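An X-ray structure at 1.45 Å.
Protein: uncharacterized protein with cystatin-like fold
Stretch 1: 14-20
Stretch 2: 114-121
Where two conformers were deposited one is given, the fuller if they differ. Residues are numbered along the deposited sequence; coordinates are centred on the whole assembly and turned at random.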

# COMPACT_ATOMS: atom_id res chain seq x y z
N LYS A 14 0.53 18.75 2.38
CA LYS A 14 -0.54 19.71 2.17
C LYS A 14 -1.43 19.31 1.01
O LYS A 14 -2.67 19.39 1.12
N VAL A 15 -0.83 18.90 -0.11
CA VAL A 15 -1.66 18.47 -1.23
C VAL A 15 -2.48 17.22 -0.89
O VAL A 15 -3.68 17.14 -1.19
N ILE A 16 -1.87 16.25 -0.21
CA ILE A 16 -2.57 15.03 0.15
C ILE A 16 -3.74 15.32 1.10
O ILE A 16 -4.87 14.84 0.89
N ARG A 17 -3.52 16.17 2.08
CA ARG A 17 -4.60 16.42 3.01
C ARG A 17 -5.74 17.25 2.33
O ARG A 17 -6.93 17.08 2.65
N THR A 18 -5.35 18.18 1.44
CA THR A 18 -6.35 18.93 0.70
C THR A 18 -7.22 17.96 -0.14
O THR A 18 -8.41 18.09 -0.27
N TYR A 19 -6.56 16.98 -0.75
CA TYR A 19 -7.22 15.98 -1.58
C TYR A 19 -8.28 15.22 -0.75
O TYR A 19 -9.41 15.10 -1.15
N TYR A 20 -7.83 14.67 0.38
CA TYR A 20 -8.75 13.92 1.26
C TYR A 20 -9.87 14.80 1.78
O TYR A 20 -10.99 14.37 1.88
N SER A 114 5.19 20.46 -10.95
CA SER A 114 4.03 21.23 -10.53
C SER A 114 3.74 21.14 -9.04
O SER A 114 3.03 22.00 -8.53
N GLY A 115 4.20 20.09 -8.36
CA GLY A 115 3.95 19.88 -6.96
C GLY A 115 2.61 19.24 -6.70
O GLY A 115 2.15 19.14 -5.56
N LEU A 116 2.01 18.67 -7.76
CA LEU A 116 0.70 18.03 -7.67
C LEU A 116 0.80 16.53 -7.91
O LEU A 116 1.80 16.03 -8.37
N ILE A 117 -0.25 15.80 -7.55
CA ILE A 117 -0.27 14.34 -7.68
C ILE A 117 -0.43 13.95 -9.13
O ILE A 117 -1.31 14.48 -9.83
N ARG A 118 0.38 13.00 -9.58
CA ARG A 118 0.27 12.49 -10.97
C ARG A 118 -0.29 11.08 -11.04
O ARG A 118 -0.80 10.70 -12.07
N GLU A 119 -0.22 10.33 -9.97
CA GLU A 119 -0.70 8.95 -9.99
C GLU A 119 -0.93 8.45 -8.59
O GLU A 119 -0.17 8.77 -7.68
N ILE A 120 -1.97 7.61 -8.45
CA ILE A 120 -2.27 6.92 -7.18
C ILE A 120 -2.51 5.45 -7.52
O ILE A 120 -3.22 5.16 -8.50
N ARG A 121 -1.89 4.54 -6.78
CA ARG A 121 -2.07 3.09 -6.95
C ARG A 121 -2.56 2.56 -5.62
O ARG A 121 -1.81 2.58 -4.65

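The helix of residues 14-20 lies across the strand that includes I117 to R121, their N-to-C directions 76° apart and their axes 8.9 Å apart at closest approach. The contact is small, burying 247 Å² in total, and no hydrogen bond or salt bridge crosses it, so the two stretches meet through apolar packing.

V15 and Y19, one helical turn apart, both direct their CA-to-CB bonds toward the strand, and both adopt the t rotamer at chi1. From the strand, I117 and I120 point toward the helix, each with chi1 m and chi2 t. I117 is the hub: its CG1 lies 3.9 Å from V15 CG1, while its CD1 is 4.4 Å from both I16 CG1 and Y19 CD2. I16, also m and t, is oriented sideways and adds only this looser contact. Farther along the strand, I120 CD1 approaches Y19 CE2 to 3.7 Å. The methyl ends of I117 and I120 both meet the tyrosine ring obliquely.

At the start of the strand stretch, V15 CG2 sits 3.5 Å from the carbonyl oxygen G115 O, a van der Waals contact with the backbone. The CA-to-CB bond of L116 points away, yet its m, t conformation brings the end of the side chain nearer, with CD2 4.4 Å from V15 CG2. G115 has a phi of 82°, a positive value that favours glycine.

Polar groups find their partners without bridging the two stretches. T18 OG1 donates to K14 O at 2.8 Å, reinforcing the helical bond from T18 N to the same oxygen (3.0 Å). In the strand, R121 NH1 forms a salt bridge with E119 OE2 at 2.8 Å, well away from the helix. The hydroxyl of Y19 is hydrogen-bonded elsewhere in the structure, leaving its ring to pack against the isoleucines.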

# COMPACT_ATOMS: atom_id res chain seq x y z
CB LYS A 14 0.01 21.13 2.00
CG LYS A 14 0.51 21.70 3.32
CD LYS A 14 1.33 22.97 3.16
CE LYS A 14 2.11 23.32 4.41
NZ LYS A 14 3.17 24.20 4.18
CB VAL A 15 -0.77 18.19 -2.45
CG1 VAL A 15 -1.55 17.55 -3.61
CG2 VAL A 15 -0.11 19.50 -2.93
CB ILE A 16 -1.59 14.04 0.76
CG1 ILE A 16 -0.77 13.40 -0.37
CG2 ILE A 16 -2.35 12.97 1.61
CD1 ILE A 16 0.49 12.61 0.12
CB ARG A 17 -4.09 17.13 4.26
CG ARG A 17 -3.15 16.24 5.10
CD ARG A 17 -2.93 16.82 6.51
NE ARG A 17 -2.02 15.99 7.28
CZ ARG A 17 -2.32 14.86 7.93
NH1 ARG A 17 -3.56 14.35 7.96
NH2 ARG A 17 -1.35 14.24 8.59
CB THR A 18 -5.72 19.98 -0.21
OG1 THR A 18 -4.98 20.90 0.60
CG2 THR A 18 -6.80 20.75 -1.00
CB TYR A 19 -6.18 15.03 -2.22
CG TYR A 19 -6.74 13.76 -2.79
CD1 TYR A 19 -7.77 13.76 -3.74
CD2 TYR A 19 -6.17 12.58 -2.46
CE1 TYR A 19 -8.25 12.57 -4.26
CE2 TYR A 19 -6.65 11.37 -2.98
CZ TYR A 19 -7.70 11.39 -3.87
OH TYR A 19 -8.13 10.16 -4.40
CB TYR A 20 -7.98 13.19 2.38
CG TYR A 20 -7.44 11.83 1.97
CD1 TYR A 20 -6.43 11.72 1.08
CD2 TYR A 20 -7.98 10.69 2.51
CE1 TYR A 20 -5.95 10.46 0.65
CE2 TYR A 20 -7.50 9.41 2.17
CZ TYR A 20 -6.50 9.32 1.20
OH TYR A 20 -6.05 8.03 0.85
CB SER A 114 2.78 20.81 -11.32
OG SER A 114 2.39 19.49 -10.96
CB LEU A 116 -0.25 18.66 -8.66
CG LEU A 116 -0.32 20.18 -8.47
CD1 LEU A 116 -1.44 20.69 -9.58
CD2 LEU A 116 -0.84 20.65 -7.07
CB ILE A 117 -1.41 13.75 -6.84
CG1 ILE A 117 -1.17 14.04 -5.35
CG2 ILE A 117 -1.48 12.25 -7.07
CD1 ILE A 117 -2.38 13.77 -4.46
CB ARG A 118 1.62 12.57 -11.71
CG ARG A 118 2.62 11.60 -11.28
CD ARG A 118 3.90 11.74 -12.09
NE ARG A 118 4.84 10.70 -11.78
CZ ARG A 118 6.10 10.73 -12.16
NH1 ARG A 118 6.58 11.76 -12.87
NH2 ARG A 118 6.90 9.73 -11.84
CB GLU A 119 0.36 8.07 -10.65
CG GLU A 119 -0.05 6.62 -10.85
CD GLU A 119 0.96 5.85 -11.67
OE1 GLU A 119 1.08 6.14 -12.89
OE2 GLU A 119 1.67 5.01 -11.10
CB ILE A 120 -3.46 7.51 -6.40
CG1 ILE A 120 -3.25 9.00 -6.14
CG2 ILE A 120 -3.70 6.70 -5.12
CD1 ILE A 120 -4.42 9.68 -5.44
CB ARG A 121 -0.76 2.44 -7.37
CG ARG A 121 -0.19 3.00 -8.68
CD ARG A 121 0.99 2.19 -9.19
NE ARG A 121 2.12 2.09 -8.29
CZ ARG A 121 3.04 3.05 -8.14
NH1 ARG A 121 2.96 4.20 -8.78
NH2 ARG A 121 4.06 2.84 -7.33